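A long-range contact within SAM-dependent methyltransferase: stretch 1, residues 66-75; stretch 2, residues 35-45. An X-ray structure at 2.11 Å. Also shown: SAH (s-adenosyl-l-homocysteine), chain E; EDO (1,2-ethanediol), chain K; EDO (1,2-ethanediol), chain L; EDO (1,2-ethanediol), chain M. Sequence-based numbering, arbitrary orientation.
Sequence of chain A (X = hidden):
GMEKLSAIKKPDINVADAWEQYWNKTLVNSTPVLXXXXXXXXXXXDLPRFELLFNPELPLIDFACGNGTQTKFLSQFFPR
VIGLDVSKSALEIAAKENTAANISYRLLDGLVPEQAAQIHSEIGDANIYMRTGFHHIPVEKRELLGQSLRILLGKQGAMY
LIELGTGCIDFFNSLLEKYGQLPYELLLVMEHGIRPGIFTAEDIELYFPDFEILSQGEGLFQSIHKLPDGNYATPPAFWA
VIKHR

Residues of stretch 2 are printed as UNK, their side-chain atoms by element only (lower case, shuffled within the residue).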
# COMPACT_ATOMS: atom_id res chain seq x y z
N GLY A 66 0.72 -7.24 -0.80
CA GLY A 66 0.60 -7.71 -2.18
C GLY A 66 1.39 -9.00 -2.38
O GLY A 66 1.33 -9.91 -1.54
N ASN A 67 2.16 -9.06 -3.46
CA ASN A 67 2.96 -10.23 -3.80
C ASN A 67 4.30 -10.32 -3.12
O ASN A 67 5.13 -11.18 -3.46
CB ASN A 67 3.15 -10.36 -5.32
CG ASN A 67 3.88 -9.18 -5.92
OD1 ASN A 67 4.25 -8.26 -5.21
ND2 ASN A 67 4.07 -9.20 -7.22
N GLY A 68 4.54 -9.43 -2.16
CA GLY A 68 5.70 -9.56 -1.30
C GLY A 68 7.04 -9.08 -1.80
O GLY A 68 8.05 -9.34 -1.16
N THR A 69 7.05 -8.37 -2.92
CA THR A 69 8.31 -7.90 -3.48
C THR A 69 9.05 -7.04 -2.48
O THR A 69 10.24 -7.22 -2.29
CB THR A 69 8.09 -7.10 -4.75
OG1 THR A 69 7.34 -7.89 -5.70
CG2 THR A 69 9.46 -6.65 -5.36
N GLN A 70 8.35 -6.12 -1.79
CA GLN A 70 9.04 -5.22 -0.85
C GLN A 70 9.32 -5.91 0.49
O GLN A 70 10.31 -5.60 1.19
CB GLN A 70 8.22 -3.94 -0.63
CG GLN A 70 7.73 -3.23 -1.95
CD GLN A 70 8.82 -2.99 -3.00
OE1 GLN A 70 9.94 -2.57 -2.67
NE2 GLN A 70 8.48 -3.19 -4.28
N THR A 71 8.42 -6.83 0.84
CA THR A 71 8.48 -7.60 2.06
C THR A 71 9.77 -8.38 2.16
O THR A 71 10.42 -8.40 3.21
CB THR A 71 7.28 -8.59 2.13
OG1 THR A 71 6.09 -7.94 1.64
CG2 THR A 71 7.05 -9.10 3.57
N LYS A 72 10.15 -9.03 1.08
CA LYS A 72 11.41 -9.78 1.05
C LYS A 72 12.63 -8.90 1.42
O LYS A 72 13.50 -9.30 2.19
CB LYS A 72 11.57 -10.37 -0.34
CG LYS A 72 12.87 -11.21 -0.62
CD LYS A 72 12.98 -12.41 0.29
CE LYS A 72 14.07 -13.38 -0.23
NZ LYS A 72 14.32 -14.35 0.86
N PHE A 73 12.71 -7.70 0.84
CA PHE A 73 13.76 -6.78 1.18
C PHE A 73 13.70 -6.39 2.68
O PHE A 73 14.70 -6.42 3.40
CB PHE A 73 13.73 -5.57 0.22
CG PHE A 73 14.65 -4.45 0.61
CD1 PHE A 73 14.27 -3.54 1.61
CD2 PHE A 73 15.88 -4.30 0.00
CE1 PHE A 73 15.11 -2.49 1.97
CE2 PHE A 73 16.71 -3.24 0.37
CZ PHE A 73 16.32 -2.35 1.34
N LEU A 74 12.53 -6.01 3.15
CA LEU A 74 12.39 -5.65 4.55
C LEU A 74 12.93 -6.77 5.46
O LEU A 74 13.57 -6.51 6.47
CB LEU A 74 10.91 -5.37 4.88
CG LEU A 74 10.36 -4.07 4.28
CD1 LEU A 74 8.84 -3.96 4.53
CD2 LEU A 74 11.12 -2.81 4.83
N SER A 75 12.70 -8.02 5.06
CA SER A 75 13.07 -9.16 5.91
C SER A 75 14.57 -9.30 5.98
O SER A 75 15.08 -9.94 6.87
CB SER A 75 12.45 -10.46 5.39
OG SER A 75 13.17 -11.00 4.29
N UNK A 35 2.23 -1.42 -9.91
CA UNK A 35 3.04 -0.82 -8.84
C UNK A 35 4.28 -1.64 -8.45
O UNK A 35 5.05 -1.21 -7.58
c UNK A 35 -2.21 -3.60 -8.03
c UNK A 35 -2.01 -2.32 -8.56
c UNK A 35 1.51 -1.90 -7.23
c UNK A 35 0.20 -2.28 -7.62
c UNK A 35 2.20 -0.63 -7.59
c UNK A 35 -0.81 -1.65 -8.36
n UNK A 35 1.08 -3.97 -6.43
c UNK A 35 2.02 -2.95 -6.51
c UNK A 35 -1.26 -4.24 -7.30
c UNK A 35 -0.05 -3.57 -7.10
N UNK A 36 4.49 -2.78 -9.10
CA UNK A 36 5.49 -3.74 -8.62
C UNK A 36 6.89 -3.41 -9.18
O UNK A 36 7.49 -4.18 -9.93
o UNK A 36 6.38 -5.99 -7.17
o UNK A 36 5.75 -7.41 -8.74
c UNK A 36 5.78 -6.26 -8.25
c UNK A 36 5.01 -5.16 -8.97
N UNK A 37 7.37 -2.23 -8.81
CA UNK A 37 8.69 -1.75 -9.21
C UNK A 37 9.80 -2.53 -8.49
O UNK A 37 9.61 -2.99 -7.39
c UNK A 37 8.83 -0.23 -8.86
N UNK A 38 10.96 -2.64 -9.12
CA UNK A 38 12.10 -3.25 -8.46
C UNK A 38 12.44 -2.48 -7.17
O UNK A 38 12.20 -1.28 -7.08
n UNK A 38 14.84 -1.48 -9.66
o UNK A 38 12.85 -1.38 -10.73
c UNK A 38 13.64 -1.97 -9.98
c UNK A 38 13.29 -3.31 -9.41
N UNK A 39 12.93 -3.20 -6.16
CA UNK A 39 13.13 -2.63 -4.82
C UNK A 39 13.98 -1.36 -4.82
O UNK A 39 13.77 -0.45 -4.01
c UNK A 39 12.65 -4.81 -3.59
c UNK A 39 13.72 -3.70 -3.84
c UNK A 39 15.10 -4.25 -4.35
N UNK A 40 14.94 -1.29 -5.71
CA UNK A 40 15.81 -0.13 -5.79
C UNK A 40 15.07 1.18 -6.05
O UNK A 40 15.58 2.23 -5.70
c UNK A 40 16.91 -0.32 -6.82
c UNK A 40 17.87 -1.47 -6.52
c UNK A 40 17.42 -2.85 -7.04
o UNK A 40 18.23 -3.84 -6.92
o UNK A 40 16.29 -2.94 -7.58
N UNK A 41 13.86 1.11 -6.63
CA UNK A 41 13.06 2.30 -6.91
C UNK A 41 11.86 2.37 -5.95
O UNK A 41 10.97 3.20 -6.14
c UNK A 41 13.43 2.16 -9.44
n UNK A 41 10.03 0.39 -12.24
c UNK A 41 10.66 1.47 -11.76
n UNK A 41 10.03 2.67 -11.78
n UNK A 41 11.93 1.32 -11.32
c UNK A 41 12.80 2.39 -10.81
c UNK A 41 12.46 2.22 -8.34
N UNK A 42 11.77 1.45 -4.99
CA UNK A 42 10.62 1.36 -4.13
C UNK A 42 11.08 1.36 -2.66
O UNK A 42 11.47 2.42 -2.12
c UNK A 42 9.79 0.13 -4.50
N UNK A 43 11.06 0.21 -1.99
CA UNK A 43 11.44 0.17 -0.58
C UNK A 43 12.88 0.67 -0.24
O UNK A 43 13.14 1.17 0.87
c UNK A 43 11.18 -1.22 1.60
c UNK A 43 12.16 -2.31 -0.59
c UNK A 43 11.18 -1.27 0.03
N UNK A 44 13.82 0.55 -1.18
CA UNK A 44 15.16 1.09 -0.98
C UNK A 44 15.12 2.62 -0.82
O UNK A 44 15.90 3.22 -0.04
c UNK A 44 16.42 -0.74 -2.07
c UNK A 44 17.35 1.61 -2.18
c UNK A 44 16.08 0.71 -2.14
N UNK A 45 14.21 3.24 -1.57
CA UNK A 45 13.98 4.70 -1.45
C UNK A 45 13.25 5.04 -0.14
O UNK A 45 13.59 6.01 0.55
c UNK A 45 12.67 6.68 -2.43
c UNK A 45 13.17 5.23 -2.67
c UNK A 45 14.03 5.10 -3.94
N SAH E . 2.20 -2.77 -0.80
CA SAH E . 2.24 -3.61 -2.02
CB SAH E . 0.88 -3.70 -2.76
CG SAH E . 0.19 -2.40 -3.21
SD SAH E . -1.33 -2.70 -4.14
C SAH E . 3.31 -3.15 -2.99
O SAH E . 3.76 -3.94 -3.86
OXT SAH E . 3.73 -1.99 -2.96
C5' SAH E . -2.54 -2.55 -2.86
C4' SAH E . -2.64 -3.82 -1.98
O4' SAH E . -3.63 -3.61 -0.94
C3' SAH E . -3.10 -5.12 -2.68
O3' SAH E . -2.21 -6.20 -2.46
C2' SAH E . -4.45 -5.44 -2.06
O2' SAH E . -4.84 -6.83 -2.08
C1' SAH E . -4.30 -4.84 -0.67
N9 SAH E . -5.58 -4.59 0.00
C8 SAH E . -6.69 -4.05 -0.59
N7 SAH E . -7.68 -3.93 0.31
C5 SAH E . -7.19 -4.42 1.49
C6 SAH E . -7.76 -4.62 2.82
N6 SAH E . -9.06 -4.26 2.98
N1 SAH E . -7.02 -5.17 3.79
C2 SAH E . -5.72 -5.55 3.55
N3 SAH E . -5.17 -5.39 2.34
C4 SAH E . -5.84 -4.87 1.30
C1 EDO K . 10.06 -6.18 -9.72
O1 EDO K . 11.44 -6.33 -9.42
C2 EDO K . 9.37 -7.14 -8.77
O2 EDO K . 8.67 -8.15 -9.49
C1 EDO L . 8.18 4.76 -4.58
O1 EDO L . 8.20 3.69 -5.54
C2 EDO L . 8.71 4.32 -3.18
O2 EDO L . 8.13 3.08 -2.68
C1 EDO M . 18.77 4.79 -0.56
O1 EDO M . 17.49 5.44 -0.62
C2 EDO M . 19.90 5.83 -0.62
O2 EDO M . 20.05 6.55 0.59
O HOH W 1 2.49 -6.15 -4.92
O HOH W 2 5.94 -4.20 -5.14

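Position 35 carries one carbon and then fused five- and six-membered rings holding eight carbons and one nitrogen. It makes no direct contact with stretch 1. This is Trp 35; the indole suits this place because its face lies against SAH SD while NE1 donates to water 1 at 3.0 Å, which joins Trp 35 to SAH and, at 2.8 Å, to Asn 67 OD1.

Position 36 has two carbons, the second bearing two oxygens, each facing a donor of stretch 1. A short forked carboxylate is Asp 36. Thr 69 OG1 donates to Asp 36 OD1 at 2.6 Å and Asn 67 ND2 to Asp 36 OD2 at 2.9 Å, while water 2 donates to OD1 as well as to SAH.

At position 37 the single carbon, CB, stays 5.5 Å from Gln 70 NE2: Ala 37. Its backbone is what matters, since Gln 70 NE2 gives a weak hydrogen bond to Ala 37 O at 3.3 Å.

Position 38 shows two carbons, the second with one oxygen and one nitrogen, pointing away. This is Asn 38, whose amide can both accept and donate within its own stretch.

Position 39 has one carbon branching into two, touching Thr 69, Gln 70 and Phe 73. It is Val 39, whose apolar CG1 packs 4.0 Å from Phe 73 CB.

Position 40, three carbons ending in two oxygens, points away and is Glu 40, exposed where charge is easily solvated; its OE1 accepts from Asn 38 ND2 at 2.9 Å.

Position 41 has three carbons, a nitrogen, and a carbon with two more nitrogens: Arg 41. It too points away, and its NE donates to Asn 38 OD1 at 2.9 Å.

CB of position 42, its one side-chain carbon, lies 3.3 Å from Gln 70 OE1. Ala 42, at the N-cap, is compact enough for this close approach.

Position 43 is again one carbon carrying two; its branches meet Phe 73 and Leu 74. Val 43 suits both, with CG1 3.3 Å from Phe 73 CD1 and CG2 3.6 Å from Leu 74 CD2.

Position 44, branched likewise and touching the Phe 73 ring, is Val 44, offering CG2 3.5 Å from Phe 73 CE2.

Position 45, branched likewise, is Val 45, out of reach and under no demand from stretch 1.

The contact thus joins a polar end, where Asp 36 gathers two donors beside SAH, to an apolar end, where three valines pack obliquely against one side of the Phe 73 ring. Gln 70 links them: NE2 reaches Ala 37 O, and OE1 accepts from Val 43 N at 3.1 Å, in the helix's first turn.

Stretch 2 (35-45) WDANVERAVVV
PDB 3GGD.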